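Local coordinates for probable AP endonuclease (African swine fever virus, PDB 6KI3), which probably cleaves DNA on the 5' side of abasic sites during repair, using three zinc ions, and probably also proofreads mismatched 3' ends as an exonuclease, at residues L78-W91 with G113-E125. Residues are numbered along the deposited sequence; the frame is centred on the assembly and turned at random.
Sequences LWVVAHGTYLDVPW and GIKGLVLHLGAVE. With ZN (zinc ion), chain K; nucleotides of chain D; nucleotides of chain B; nucleotides of chain C.
H83 and H120 meet at one zinc ion of the trinuclear site, at the C-terminal ends of two neighbouring parallel TIM-barrel strands, where barrel enzymes carry their active sites. H83 NE2 lies 2.2 Å and H120 NE2 2.1 Å from the zinc, with the two ring planes turned 83° to each other; OP1 of the abasic-site analogue 3DR1 of chain C is a third ligand, and E147 joins them. H83 is fixed from behind: its ND1 donates to G84 O (2.7 Å), a bond almost in the ring plane, which leaves NE2 facing the metal. With CG anti to the backbone N (chi1 -165°), the ring reaches toward strand 116-120, where V118 CG1 lies over one of its faces. Beneath the site the strands 79-83 and 116-120 run parallel, joined by a ladder of backbone hydrogen bonds: A82 N gives to G116 O, A82 O takes V118 N, and G84 N reaches V118 O at 2.8 Å. K115 N donates to V80 O. On one side of the sheet A82 CB rests on I114 CG2 and L117 CD1; on the other, V81 CG2 touches V118 CG2. K115, its CG anti to the carbonyl carbon (chi1 -51°), lays that CG over the five-membered ring of W79, a CH-pi contact 3.4 Å from the ring centroid. Past the strands, L119 CD2 meets D88 CB, and W91 turns its edge to the backbone, CZ2 lying 3.2 Å from H120 O. From the loop after strand 79-83, Y86 sets one ring face against the base of DC9 of chain B. Helix 96-112 completes the beta-alpha-beta crossover and covers D88 and P90, strands 46-49 and 143-147 flank the pair, and I129 of helix 126-134 packs on W91 and V124.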
loop_
_atom_site.group_PDB
_atom_site.type_symbol
_atom_site.label_atom_id
_atom_site.label_comp_id
_atom_site.label_asym_id
_atom_site.label_seq_id
_atom_site.Cartn_x
_atom_site.Cartn_y
_atom_site.Cartn_z
ATOM N N LEU A 78 -7.504 -10.060 -10.380
ATOM C CA LEU A 78 -6.541 -9.495 -9.447
ATOM C C LEU A 78 -6.959 -8.096 -9.020
ATOM O O LEU A 78 -7.425 -7.296 -9.837
ATOM C CB LEU A 78 -5.147 -9.446 -10.076
ATOM C CG LEU A 78 -4.312 -10.724 -10.022
ATOM C CD1 LEU A 78 -3.041 -10.563 -10.839
ATOM C CD2 LEU A 78 -3.980 -11.073 -8.581
ATOM N N TRP A 79 -6.791 -7.805 -7.732
ATOM C CA TRP A 79 -6.976 -6.453 -7.212
ATOM C C TRP A 79 -5.613 -5.774 -7.235
ATOM O O TRP A 79 -4.802 -5.952 -6.325
ATOM C CB TRP A 79 -7.566 -6.479 -5.808
ATOM C CG TRP A 79 -8.076 -5.146 -5.347
ATOM C CD1 TRP A 79 -9.362 -4.695 -5.412
ATOM C CD2 TRP A 79 -7.310 -4.086 -4.757
ATOM N NE1 TRP A 79 -9.446 -3.424 -4.898
ATOM C CE2 TRP A 79 -8.200 -3.027 -4.489
ATOM C CE3 TRP A 79 -5.960 -3.931 -4.427
ATOM C CZ2 TRP A 79 -7.784 -1.830 -3.909
ATOM C CZ3 TRP A 79 -5.550 -2.743 -3.852
ATOM C CH2 TRP A 79 -6.457 -1.708 -3.599
ATOM N N VAL A 80 -5.354 -5.003 -8.282
ATOM C CA VAL A 80 -4.061 -4.356 -8.474
ATOM C C VAL A 80 -4.189 -2.880 -8.129
ATOM O O VAL A 80 -5.152 -2.214 -8.530
ATOM C CB VAL A 80 -3.553 -4.547 -9.916
ATOM C CG1 VAL A 80 -2.148 -3.984 -10.063
ATOM C CG2 VAL A 80 -3.588 -6.020 -10.296
ATOM N N VAL A 81 -3.223 -2.372 -7.373
ATOM C CA VAL A 81 -3.137 -0.955 -7.052
ATOM C C VAL A 81 -1.799 -0.441 -7.561
ATOM O O VAL A 81 -0.793 -1.158 -7.563
ATOM C CB VAL A 81 -3.303 -0.691 -5.536
ATOM C CG1 VAL A 81 -2.147 -1.293 -4.744
ATOM C CG2 VAL A 81 -3.444 0.799 -5.253
ATOM N N ALA A 82 -1.799 0.802 -8.028
ATOM C CA ALA A 82 -0.588 1.454 -8.502
ATOM C C ALA A 82 -0.055 2.368 -7.408
ATOM O O ALA A 82 -0.821 3.111 -6.787
ATOM C CB ALA A 82 -0.855 2.252 -9.779
ATOM N N HIS A 83 1.248 2.299 -7.162
ATOM C CA HIS A 83 1.894 3.225 -6.246
ATOM C C HIS A 83 2.363 4.439 -7.033
ATOM O O HIS A 83 3.032 4.298 -8.062
ATOM C CB HIS A 83 3.069 2.564 -5.526
ATOM C CG HIS A 83 3.549 3.324 -4.329
ATOM N ND1 HIS A 83 3.968 4.636 -4.396
ATOM C CD2 HIS A 83 3.678 2.956 -3.031
ATOM C CE1 HIS A 83 4.332 5.043 -3.193
ATOM N NE2 HIS A 83 4.167 4.043 -2.347
ATOM N N GLY A 84 1.991 5.626 -6.563
ATOM C CA GLY A 84 2.404 6.838 -7.233
ATOM C C GLY A 84 3.895 7.080 -7.107
ATOM O O GLY A 84 4.587 6.498 -6.271
ATOM N N THR A 85 4.398 7.957 -7.971
ATOM C CA THR A 85 5.797 8.338 -7.894
ATOM C C THR A 85 6.055 9.138 -6.621
ATOM O O THR A 85 5.135 9.645 -5.973
ATOM C CB THR A 85 6.206 9.164 -9.112
ATOM O OG1 THR A 85 5.670 10.488 -8.992
ATOM C CG2 THR A 85 5.680 8.528 -10.387
ATOM N N TYR A 86 7.334 9.248 -6.265
ATOM C CA TYR A 86 7.706 10.042 -5.102
ATOM C C TYR A 86 7.561 11.538 -5.349
ATOM O O TYR A 86 7.641 12.315 -4.393
ATOM C CB TYR A 86 9.139 9.709 -4.683
ATOM C CG TYR A 86 9.334 8.251 -4.331
ATOM C CD1 TYR A 86 8.305 7.514 -3.760
ATOM C CD2 TYR A 86 10.539 7.608 -4.581
ATOM C CE1 TYR A 86 8.472 6.183 -3.440
ATOM C CE2 TYR A 86 10.716 6.274 -4.263
ATOM C CZ TYR A 86 9.677 5.567 -3.693
ATOM O OH TYR A 86 9.838 4.239 -3.372
ATOM N N LEU A 87 7.343 11.951 -6.595
ATOM C CA LEU A 87 7.149 13.353 -6.938
ATOM C C LEU A 87 5.682 13.762 -6.936
ATOM O O LEU A 87 5.377 14.917 -7.250
ATOM C CB LEU A 87 7.752 13.656 -8.315
ATOM C CG LEU A 87 9.027 12.926 -8.743
ATOM C CD1 LEU A 87 9.430 13.345 -10.149
ATOM C CD2 LEU A 87 10.159 13.178 -7.768
ATOM N N ASP A 88 4.771 12.848 -6.597
ATOM C CA ASP A 88 3.335 13.126 -6.624
ATOM C C ASP A 88 2.918 13.803 -5.318
ATOM O O ASP A 88 2.209 13.246 -4.477
ATOM C CB ASP A 88 2.549 11.845 -6.866
ATOM C CG ASP A 88 2.760 11.284 -8.259
ATOM O OD1 ASP A 88 3.130 12.060 -9.165
ATOM O OD2 ASP A 88 2.549 10.068 -8.448
ATOM N N VAL A 89 3.376 15.041 -5.160
ATOM C CA VAL A 89 3.050 15.848 -3.988
ATOM C C VAL A 89 2.103 16.960 -4.428
ATOM O O VAL A 89 2.561 18.034 -4.844
ATOM C CB VAL A 89 4.317 16.415 -3.330
ATOM C CG1 VAL A 89 3.997 16.977 -1.955
ATOM C CG2 VAL A 89 5.393 15.339 -3.240
ATOM N N PRO A 90 0.784 16.752 -4.353
ATOM C CA PRO A 90 -0.149 17.746 -4.907
ATOM C C PRO A 90 -0.193 19.051 -4.131
ATOM O O PRO A 90 -0.713 20.043 -4.655
ATOM C CB PRO A 90 -1.509 17.029 -4.853
ATOM C CG PRO A 90 -1.198 15.586 -4.557
ATOM C CD PRO A 90 0.083 15.585 -3.798
ATOM N N TRP A 91 0.327 19.084 -2.906
ATOM C CA TRP A 91 0.304 20.280 -2.077
ATOM C C TRP A 91 1.634 21.022 -2.073
ATOM O O TRP A 91 1.819 21.935 -1.262
ATOM C CB TRP A 91 -0.099 19.919 -0.646
ATOM C CG TRP A 91 0.540 18.660 -0.152
ATOM C CD1 TRP A 91 1.763 18.539 0.440
ATOM C CD2 TRP A 91 -0.011 17.339 -0.211
ATOM N NE1 TRP A 91 2.007 17.224 0.755
ATOM C CE2 TRP A 91 0.933 16.467 0.365
ATOM C CE3 TRP A 91 -1.212 16.811 -0.695
ATOM C CZ2 TRP A 91 0.714 15.096 0.471
ATOM C CZ3 TRP A 91 -1.428 15.449 -0.588
ATOM C CH2 TRP A 91 -0.470 14.607 -0.010
ATOM N N GLY A 113 -7.641 -1.126 -15.601
ATOM C CA GLY A 113 -8.360 -1.803 -14.543
ATOM C C GLY A 113 -7.667 -1.829 -13.202
ATOM O O GLY A 113 -7.980 -2.690 -12.373
ATOM N N ILE A 114 -6.731 -0.917 -12.959
ATOM C CA ILE A 114 -6.091 -0.809 -11.653
ATOM C C ILE A 114 -7.029 -0.070 -10.708
ATOM O O ILE A 114 -7.611 0.961 -11.070
ATOM C CB ILE A 114 -4.728 -0.107 -11.771
ATOM C CG1 ILE A 114 -3.694 -1.074 -12.354
ATOM C CG2 ILE A 114 -4.268 0.422 -10.422
ATOM C CD1 ILE A 114 -2.332 -0.460 -12.571
ATOM N N LYS A 115 -7.180 -0.597 -9.493
ATOM C CA LYS A 115 -8.220 -0.132 -8.585
ATOM C C LYS A 115 -7.897 1.198 -7.914
ATOM O O LYS A 115 -8.826 1.908 -7.513
ATOM C CB LYS A 115 -8.483 -1.188 -7.510
ATOM C CG LYS A 115 -8.729 -2.585 -8.057
ATOM C CD LYS A 115 -10.085 -2.693 -8.739
ATOM C CE LYS A 115 -10.359 -4.123 -9.183
ATOM N NZ LYS A 115 -11.725 -4.291 -9.752
ATOM N N GLY A 116 -6.626 1.555 -7.771
ATOM C CA GLY A 116 -6.329 2.783 -7.057
ATOM C C GLY A 116 -4.907 3.248 -7.274
ATOM O O GLY A 116 -4.104 2.592 -7.943
ATOM N N LEU A 117 -4.610 4.407 -6.687
ATOM C CA LEU A 117 -3.289 5.019 -6.747
ATOM C C LEU A 117 -2.897 5.488 -5.355
ATOM O O LEU A 117 -3.638 6.246 -4.721
ATOM C CB LEU A 117 -3.262 6.197 -7.728
ATOM C CG LEU A 117 -1.891 6.817 -8.004
ATOM C CD1 LEU A 117 -1.032 5.881 -8.842
ATOM C CD2 LEU A 117 -2.035 8.171 -8.685
ATOM N N VAL A 118 -1.736 5.041 -4.884
ATOM C CA VAL A 118 -1.253 5.383 -3.552
ATOM C C VAL A 118 -0.420 6.654 -3.631
ATOM O O VAL A 118 0.538 6.735 -4.410
ATOM C CB VAL A 118 -0.434 4.229 -2.950
ATOM C CG1 VAL A 118 0.061 4.603 -1.559
ATOM C CG2 VAL A 118 -1.262 2.954 -2.903
ATOM N N LEU A 119 -0.784 7.647 -2.825
ATOM C CA LEU A 119 -0.007 8.867 -2.672
ATOM C C LEU A 119 0.430 9.003 -1.221
ATOM O O LEU A 119 -0.285 8.599 -0.299
ATOM C CB LEU A 119 -0.805 10.108 -3.097
ATOM C CG LEU A 119 -1.264 10.165 -4.557
ATOM C CD1 LEU A 119 -1.845 11.533 -4.891
ATOM C CD2 LEU A 119 -0.121 9.818 -5.496
ATOM N N HIS A 120 1.615 9.574 -1.024
ATOM C CA HIS A 120 2.189 9.719 0.306
ATOM C C HIS A 120 1.716 11.014 0.949
ATOM O O HIS A 120 1.845 12.093 0.361
ATOM C CB HIS A 120 3.715 9.692 0.242
ATOM C CG HIS A 120 4.282 8.325 0.034
ATOM N ND1 HIS A 120 5.637 8.081 -0.025
ATOM C CD2 HIS A 120 3.676 7.125 -0.128
ATOM C CE1 HIS A 120 5.841 6.790 -0.215
ATOM N NE2 HIS A 120 4.667 6.188 -0.281
ATOM N N LEU A 121 1.169 10.900 2.156
ATOM C CA LEU A 121 0.802 12.081 2.921
ATOM C C LEU A 121 2.050 12.858 3.315
ATOM O O LEU A 121 3.094 12.276 3.620
ATOM C CB LEU A 121 0.016 11.687 4.170
ATOM C CG LEU A 121 -1.420 11.207 3.967
ATOM C CD1 LEU A 121 -1.984 10.671 5.270
ATOM C CD2 LEU A 121 -2.280 12.340 3.433
ATOM N N GLY A 122 1.939 14.182 3.299
ATOM C CA GLY A 122 3.029 15.025 3.734
ATOM C C GLY A 122 2.956 15.340 5.214
ATOM O O GLY A 122 1.944 15.118 5.877
ATOM N N ALA A 123 4.062 15.864 5.735
ATOM C CA ALA A 123 4.114 16.285 7.128
ATOM C C ALA A 123 3.574 17.703 7.261
ATOM O O ALA A 123 4.217 18.567 7.867
ATOM C CB ALA A 123 5.542 16.193 7.662
ATOM N N VAL A 124 2.395 17.948 6.693
ATOM C CA VAL A 124 1.806 19.281 6.665
ATOM C C VAL A 124 0.426 19.242 7.307
ATOM O O VAL A 124 -0.054 18.180 7.719
ATOM C CB VAL A 124 1.730 19.826 5.227
ATOM C CG1 VAL A 124 3.125 19.940 4.626
ATOM C CG2 VAL A 124 0.846 18.937 4.366
ATOM N N GLU A 125 -0.219 20.404 7.391
ATOM C CA GLU A 125 -1.527 20.495 8.015
ATOM C C GLU A 125 -2.592 19.858 7.121
ATOM O O GLU A 125 -2.445 19.821 5.897
ATOM C CB GLU A 125 -1.883 21.954 8.290
HETATM ZN ZN ZN K . 4.381 4.072 -0.194
ATOM P P DG D 10 11.198 18.230 -7.221
ATOM O OP1 DG D 10 10.835 19.480 -6.517
ATOM O OP2 DG D 10 12.600 17.758 -7.207
ATOM O "O5'" DG D 10 10.278 17.047 -6.669
ATOM C "C5'" DG D 10 8.872 17.232 -6.566
ATOM C "C4'" DG D 10 8.381 16.884 -5.172
ATOM O "O4'" DG D 10 8.724 15.510 -4.864
ATOM C "C3'" DG D 10 8.968 17.722 -4.045
ATOM O "O3'" DG D 10 8.007 17.868 -3.011
ATOM C "C2'" DG D 10 10.164 16.888 -3.590
ATOM C "C1'" DG D 10 9.658 15.464 -3.800
ATOM N N9 DG D 10 10.710 14.517 -4.163
ATOM C C8 DG D 10 11.648 14.662 -5.157
ATOM N N7 DG D 10 12.458 13.645 -5.259
ATOM C C5 DG D 10 12.031 12.769 -4.271
ATOM C C6 DG D 10 12.529 11.496 -3.903
ATOM O O6 DG D 10 13.478 10.871 -4.395
ATOM N N1 DG D 10 11.805 10.945 -2.848
ATOM C C2 DG D 10 10.736 11.548 -2.228
ATOM N N2 DG D 10 10.165 10.860 -1.228
ATOM N N3 DG D 10 10.259 12.739 -2.564
ATOM C C4 DG D 10 10.953 13.289 -3.589
ATOM P P DC B 9 15.525 1.928 1.411
ATOM O OP1 DC B 9 15.178 0.848 2.305
ATOM O OP2 DC B 9 16.225 1.635 0.183
ATOM O "O5'" DC B 9 14.186 2.686 1.082
ATOM C "C5'" DC B 9 13.315 3.002 2.147
ATOM C "C4'" DC B 9 12.159 3.846 1.679
ATOM O "O4'" DC B 9 12.630 5.137 1.282
ATOM C "C3'" DC B 9 11.404 3.320 0.472
ATOM O "O3'" DC B 9 10.324 2.526 0.933
ATOM C "C2'" DC B 9 10.855 4.584 -0.155
ATOM C "C1'" DC B 9 11.702 5.718 0.410
ATOM N N1 DC B 9 12.450 6.425 -0.610
ATOM C C2 DC B 9 12.037 7.691 -1.009
ATOM O O2 DC B 9 11.053 8.194 -0.466
ATOM N N3 DC B 9 12.738 8.348 -1.949
ATOM C C4 DC B 9 13.798 7.772 -2.510
ATOM N N4 DC B 9 14.439 8.441 -3.455
ATOM C C5 DC B 9 14.240 6.478 -2.128
ATOM C C6 DC B 9 13.539 5.842 -1.189
ATOM O "O5'" 3DR C 1 7.516 1.693 0.208
ATOM P P 3DR C 1 7.030 2.911 1.140
ATOM O OP1 3DR C 1 6.357 3.856 0.175
ATOM O OP2 3DR C 1 6.099 2.245 2.122
ATOM O OP3 3DR C 1 8.303 3.455 1.740
ATOM C "C2'" 3DR C 1 7.964 -0.333 -3.685
ATOM C "C5'" 3DR C 1 8.078 1.925 -1.081
ATOM C "C4'" 3DR C 1 8.674 0.617 -1.583
ATOM O "O4'" 3DR C 1 7.753 -0.444 -1.324
ATOM C "C1'" 3DR C 1 7.468 -1.176 -2.518
ATOM C "C3'" 3DR C 1 8.946 0.646 -3.077
ATOM O "O3'" 3DR C 1 10.272 0.172 -3.317
HETATM O O HOH W 1 -7.241 -4.535 -10.266
#